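Local coordinates for uncharacterized protein (Staphylococcus aureus subsp. aureus Mu50, PDB 4QPV) that is of unknown function and belongs to the staphylococcal DUF1672 family, with a fold described as a kinked-helix-beta-beta-beta repeat, at residues Q57-A69 / L184-K196. Residues are numbered along the deposited sequence; the frame is centred on the assembly and turned at random.
Sequences QFFMDNFGLKVKA and LDEYKRYFQPLIK
Tyr-187 meets Phe-63 twice. Its hydroxyl donates to Phe-63 O at 2.7 Å, in the carbonyl plane and on a lone pair. Its ring face receives the edge of the Phe-63 ring in a T-shaped stack, centroids 5.2 Å apart and planes at 83°. With chi1 at 175°, the Tyr-187 ring extends away from its own backbone N and reaches the end of helix 48-63. This is the tight, buried part. Leu-184 CD1 touches Phe-63 CE1, and Ile-195 CD1 sits 3.7 Å from Leu-65 CD2. Leu-121 of helix 116-133 also touches Phe-63. In this kinked-helix-beta-beta-beta repeat protein, the contact joins the C-terminal end of helix 48-63, which leads into the antiparallel sheet of strands 67-75, 78-87 and 90-98, to helix 184-190. Gly-64, with positive phi, ends helix 48-63. The Lys-188 and Gln-192 side is polar, only partly buried, and takes in a water. Lys-188 NZ donates to Asn-62 O at 2.9 Å from above the carbonyl plane and weakly to Asp-61 O. It also bonds Gln-192 OE1 at 2.8 Å, which helps orient that amide. The water accepts from Gln-192 NE2 and donates to the backbone O of Met-60, bridging the two segments.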
loop_
_atom_site.group_PDB
_atom_site.type_symbol
_atom_site.label_atom_id
_atom_site.label_comp_id
_atom_site.label_asym_id
_atom_site.label_seq_id
_atom_site.Cartn_x
_atom_site.Cartn_y
_atom_site.Cartn_z
ATOM N N GLN A 57 -15.719 5.571 9.198
ATOM C CA GLN A 57 -15.848 5.872 10.626
ATOM C C GLN A 57 -14.747 5.169 11.424
ATOM O O GLN A 57 -14.203 5.771 12.351
ATOM C CB GLN A 57 -17.232 5.445 11.156
ATOM C CG GLN A 57 -17.464 5.770 12.647
ATOM C CD GLN A 57 -18.748 5.171 13.164
ATOM O OE1 GLN A 57 -19.455 4.449 12.453
ATOM N NE2 GLN A 57 -19.118 5.496 14.401
ATOM N N PHE A 58 -14.472 3.879 11.107
ATOM C CA PHE A 58 -13.444 3.108 11.814
ATOM C C PHE A 58 -12.081 3.839 11.797
ATOM O O PHE A 58 -11.422 3.944 12.837
ATOM C CB PHE A 58 -13.288 1.705 11.203
ATOM C CG PHE A 58 -12.291 0.829 11.935
ATOM C CD1 PHE A 58 -10.937 0.864 11.610
ATOM C CD2 PHE A 58 -12.713 -0.065 12.916
ATOM C CE1 PHE A 58 -10.012 0.059 12.296
ATOM C CE2 PHE A 58 -11.794 -0.868 13.599
ATOM C CZ PHE A 58 -10.448 -0.803 13.285
ATOM N N PHE A 59 -11.667 4.320 10.633
ATOM C CA PHE A 59 -10.370 4.992 10.480
ATOM C C PHE A 59 -10.354 6.334 11.185
ATOM O O PHE A 59 -9.302 6.720 11.703
ATOM C CB PHE A 59 -9.991 5.130 9.002
ATOM C CG PHE A 59 -9.407 3.848 8.464
ATOM C CD1 PHE A 59 -10.235 2.825 8.011
ATOM C CD2 PHE A 59 -8.028 3.630 8.483
ATOM C CE1 PHE A 59 -9.692 1.609 7.563
ATOM C CE2 PHE A 59 -7.491 2.408 8.067
ATOM C CZ PHE A 59 -8.326 1.407 7.611
HETATM N N MSE A 60 -11.514 7.030 11.260
HETATM C CA MSE A 60 -11.573 8.298 11.986
HETATM C C MSE A 60 -11.485 8.019 13.498
HETATM O O MSE A 60 -10.666 8.632 14.173
HETATM C CB MSE A 60 -12.832 9.119 11.630
HETATM C CG MSE A 60 -12.894 10.493 12.344
HETATM SE SE MSE A 60 -11.336 11.666 12.012
HETATM C CE MSE A 60 -11.785 12.223 10.213
ATOM N N ASP A 61 -12.313 7.077 14.019
ATOM C CA ASP A 61 -12.330 6.725 15.442
ATOM C C ASP A 61 -10.966 6.235 15.963
ATOM O O ASP A 61 -10.537 6.646 17.044
ATOM C CB ASP A 61 -13.377 5.633 15.709
ATOM C CG ASP A 61 -14.823 6.093 15.597
ATOM O OD1 ASP A 61 -15.064 7.327 15.611
ATOM O OD2 ASP A 61 -15.707 5.228 15.476
ATOM N N ASN A 62 -10.297 5.375 15.203
ATOM C CA ASN A 62 -9.059 4.751 15.664
ATOM C C ASN A 62 -7.775 5.470 15.277
ATOM O O ASN A 62 -6.830 5.426 16.061
ATOM C CB ASN A 62 -8.993 3.280 15.200
ATOM C CG ASN A 62 -10.052 2.453 15.898
ATOM O OD1 ASN A 62 -10.029 2.290 17.122
ATOM N ND2 ASN A 62 -11.098 2.067 15.174
ATOM N N PHE A 63 -7.716 6.117 14.115
ATOM C CA PHE A 63 -6.476 6.764 13.689
ATOM C C PHE A 63 -6.562 8.293 13.587
ATOM O O PHE A 63 -5.520 8.947 13.436
ATOM C CB PHE A 63 -5.995 6.167 12.352
ATOM C CG PHE A 63 -5.828 4.667 12.436
ATOM C CD1 PHE A 63 -4.760 4.105 13.129
ATOM C CD2 PHE A 63 -6.777 3.812 11.882
ATOM C CE1 PHE A 63 -4.620 2.717 13.231
ATOM C CE2 PHE A 63 -6.647 2.422 12.003
ATOM C CZ PHE A 63 -5.575 1.887 12.687
ATOM N N GLY A 64 -7.770 8.853 13.700
ATOM C CA GLY A 64 -7.969 10.300 13.617
ATOM C C GLY A 64 -7.732 10.812 12.209
ATOM O O GLY A 64 -7.346 11.968 12.015
ATOM N N LEU A 65 -7.935 9.932 11.214
ATOM C CA LEU A 65 -7.727 10.263 9.808
ATOM C C LEU A 65 -8.995 10.152 8.979
ATOM O O LEU A 65 -9.813 9.247 9.191
ATOM C CB LEU A 65 -6.661 9.343 9.205
ATOM C CG LEU A 65 -5.232 9.573 9.734
ATOM C CD1 LEU A 65 -4.350 8.364 9.438
ATOM C CD2 LEU A 65 -4.621 10.862 9.155
ATOM N N LYS A 66 -9.129 11.058 8.010
ATOM C CA LYS A 66 -10.232 11.078 7.058
ATOM C C LYS A 66 -9.852 10.199 5.859
ATOM O O LYS A 66 -8.855 10.456 5.183
ATOM C CB LYS A 66 -10.543 12.528 6.626
ATOM C CG LYS A 66 -11.882 12.686 5.897
ATOM C CD LYS A 66 -11.993 14.002 5.106
ATOM C CE LYS A 66 -12.187 15.230 5.971
ATOM N NZ LYS A 66 -12.105 16.489 5.179
ATOM N N VAL A 67 -10.619 9.126 5.628
ATOM C CA VAL A 67 -10.344 8.206 4.512
ATOM C C VAL A 67 -11.598 8.134 3.644
ATOM O O VAL A 67 -12.680 8.553 4.079
ATOM C CB VAL A 67 -9.865 6.775 4.973
ATOM C CG1 VAL A 67 -8.708 6.880 5.955
ATOM C CG2 VAL A 67 -11.018 5.962 5.600
ATOM N N LYS A 68 -11.448 7.588 2.445
ATOM C CA LYS A 68 -12.542 7.376 1.499
ATOM C C LYS A 68 -12.560 5.895 1.056
ATOM O O LYS A 68 -11.545 5.390 0.586
ATOM C CB LYS A 68 -12.379 8.318 0.281
ATOM C CG LYS A 68 -13.535 8.270 -0.716
ATOM C CD LYS A 68 -14.692 9.175 -0.293
ATOM C CE LYS A 68 -15.847 9.138 -1.264
ATOM N NZ LYS A 68 -17.087 9.692 -0.648
ATOM N N ALA A 69 -13.726 5.223 1.175
ATOM C CA ALA A 69 -13.848 3.836 0.712
ATOM C C ALA A 69 -13.617 3.754 -0.808
ATOM O O ALA A 69 -14.107 4.598 -1.560
ATOM C CB ALA A 69 -15.233 3.283 1.052
ATOM N N LEU A 184 -2.055 0.132 18.784
ATOM C CA LEU A 184 -2.897 1.306 18.669
ATOM C C LEU A 184 -2.580 2.295 19.817
ATOM O O LEU A 184 -2.602 3.504 19.582
ATOM C CB LEU A 184 -4.383 0.907 18.650
ATOM C CG LEU A 184 -5.375 2.015 18.289
ATOM C CD1 LEU A 184 -5.090 2.590 16.908
ATOM C CD2 LEU A 184 -6.801 1.507 18.373
ATOM N N ASP A 185 -2.224 1.789 21.031
ATOM C CA ASP A 185 -1.843 2.669 22.142
ATOM C C ASP A 185 -0.593 3.451 21.766
ATOM O O ASP A 185 -0.551 4.663 21.975
ATOM C CB ASP A 185 -1.620 1.886 23.452
ATOM C CG ASP A 185 -2.894 1.488 24.177
ATOM O OD1 ASP A 185 -3.972 2.021 23.827
ATOM O OD2 ASP A 185 -2.812 0.658 25.108
ATOM N N GLU A 186 0.396 2.765 21.152
ATOM C CA GLU A 186 1.639 3.387 20.698
ATOM C C GLU A 186 1.343 4.402 19.587
ATOM O O GLU A 186 1.921 5.493 19.608
ATOM C CB GLU A 186 2.649 2.332 20.230
ATOM C CG GLU A 186 3.358 1.650 21.388
ATOM C CD GLU A 186 4.101 0.359 21.094
ATOM O OE1 GLU A 186 3.795 -0.309 20.079
ATOM O OE2 GLU A 186 4.955 -0.016 21.927
ATOM N N TYR A 187 0.387 4.082 18.676
ATOM C CA TYR A 187 -0.039 5.005 17.622
ATOM C C TYR A 187 -0.634 6.276 18.245
ATOM O O TYR A 187 -0.272 7.386 17.850
ATOM C CB TYR A 187 -1.063 4.350 16.665
ATOM C CG TYR A 187 -1.610 5.330 15.645
ATOM C CD1 TYR A 187 -0.932 5.575 14.451
ATOM C CD2 TYR A 187 -2.772 6.060 15.899
ATOM C CE1 TYR A 187 -1.400 6.509 13.529
ATOM C CE2 TYR A 187 -3.240 7.010 14.993
ATOM C CZ TYR A 187 -2.560 7.216 13.799
ATOM O OH TYR A 187 -3.011 8.133 12.884
ATOM N N LYS A 188 -1.558 6.108 19.207
ATOM C CA LYS A 188 -2.217 7.229 19.879
ATOM C C LYS A 188 -1.215 8.130 20.605
ATOM O O LYS A 188 -1.310 9.347 20.505
ATOM C CB LYS A 188 -3.292 6.724 20.869
ATOM C CG LYS A 188 -4.495 6.059 20.200
ATOM C CD LYS A 188 -5.504 7.069 19.675
ATOM C CE LYS A 188 -6.746 6.410 19.134
ATOM N NZ LYS A 188 -7.460 7.295 18.181
ATOM N N ARG A 189 -0.234 7.535 21.280
ATOM C CA ARG A 189 0.766 8.266 22.055
ATOM C C ARG A 189 1.836 8.959 21.187
ATOM O O ARG A 189 2.188 10.103 21.468
ATOM C CB ARG A 189 1.447 7.307 23.049
ATOM C CG ARG A 189 2.494 7.957 23.948
ATOM C CD ARG A 189 3.132 6.949 24.873
ATOM N NE ARG A 189 4.235 7.544 25.628
ATOM C CZ ARG A 189 5.040 6.862 26.435
ATOM N NH1 ARG A 189 4.882 5.553 26.592
ATOM N NH2 ARG A 189 6.021 7.481 27.079
ATOM N N TYR A 190 2.370 8.272 20.174
ATOM C CA TYR A 190 3.493 8.817 19.418
ATOM C C TYR A 190 3.178 9.387 18.033
ATOM O O TYR A 190 3.935 10.245 17.562
ATOM C CB TYR A 190 4.563 7.730 19.251
ATOM C CG TYR A 190 5.193 7.268 20.550
ATOM C CD1 TYR A 190 6.177 8.026 21.180
ATOM C CD2 TYR A 190 4.842 6.049 21.122
ATOM C CE1 TYR A 190 6.758 7.606 22.375
ATOM C CE2 TYR A 190 5.428 5.612 22.312
ATOM C CZ TYR A 190 6.389 6.393 22.932
ATOM O OH TYR A 190 6.978 5.958 24.097
ATOM N N PHE A 191 2.117 8.907 17.355
ATOM C CA PHE A 191 1.924 9.337 15.971
ATOM C C PHE A 191 0.668 10.180 15.697
ATOM O O PHE A 191 0.769 11.153 14.953
ATOM C CB PHE A 191 1.951 8.111 15.058
ATOM C CG PHE A 191 3.273 7.379 15.121
ATOM C CD1 PHE A 191 4.372 7.821 14.384
ATOM C CD2 PHE A 191 3.416 6.233 15.897
ATOM C CE1 PHE A 191 5.597 7.141 14.441
ATOM C CE2 PHE A 191 4.641 5.550 15.947
ATOM C CZ PHE A 191 5.725 6.013 15.221
ATOM N N GLN A 192 -0.495 9.837 16.263
ATOM C CA GLN A 192 -1.701 10.643 16.017
ATOM C C GLN A 192 -1.472 12.154 16.328
ATOM O O GLN A 192 -1.885 12.973 15.492
ATOM C CB GLN A 192 -2.913 10.117 16.801
ATOM C CG GLN A 192 -4.228 10.679 16.267
ATOM C CD GLN A 192 -5.449 9.951 16.760
ATOM O OE1 GLN A 192 -5.488 8.716 16.827
ATOM N NE2 GLN A 192 -6.519 10.697 17.018
ATOM N N PRO A 193 -0.770 12.566 17.438
ATOM C CA PRO A 193 -0.574 14.010 17.677
ATOM C C PRO A 193 0.236 14.735 16.592
ATOM O O PRO A 193 0.224 15.963 16.571
ATOM C CB PRO A 193 0.174 14.059 19.019
ATOM C CG PRO A 193 -0.120 12.765 19.677
ATOM C CD PRO A 193 -0.203 11.775 18.554
ATOM N N LEU A 194 0.924 14.001 15.695
ATOM C CA LEU A 194 1.746 14.620 14.658
ATOM C C LEU A 194 0.960 15.050 13.415
ATOM O O LEU A 194 1.474 15.873 12.651
ATOM C CB LEU A 194 2.884 13.672 14.211
ATOM C CG LEU A 194 3.866 13.177 15.267
ATOM C CD1 LEU A 194 4.901 12.248 14.644
ATOM C CD2 LEU A 194 4.544 14.337 16.000
ATOM N N ILE A 195 -0.245 14.492 13.190
ATOM C CA ILE A 195 -1.041 14.740 11.968
ATOM C C ILE A 195 -1.213 16.250 11.640
ATOM O O ILE A 195 -0.919 16.668 10.522
ATOM C CB ILE A 195 -2.433 14.036 12.020
ATOM C CG1 ILE A 195 -2.295 12.490 12.191
ATOM C CG2 ILE A 195 -3.274 14.387 10.778
ATOM C CD1 ILE A 195 -3.654 11.722 12.601
ATOM N N LYS A 196 -1.688 17.043 12.606
ATOM C CA LYS A 196 -2.001 18.457 12.401
ATOM C C LYS A 196 -0.781 19.388 12.431
ATOM O O LYS A 196 -0.945 20.581 12.178
ATOM C CB LYS A 196 -3.044 18.924 13.431
ATOM C CG LYS A 196 -4.459 18.404 13.139
ATOM C CD LYS A 196 -5.430 18.795 14.249
ATOM C CE LYS A 196 -6.810 18.216 14.055
ATOM N NZ LYS A 196 -7.710 18.551 15.192
HETATM O O HOH W 1 -9.504 9.706 16.952
#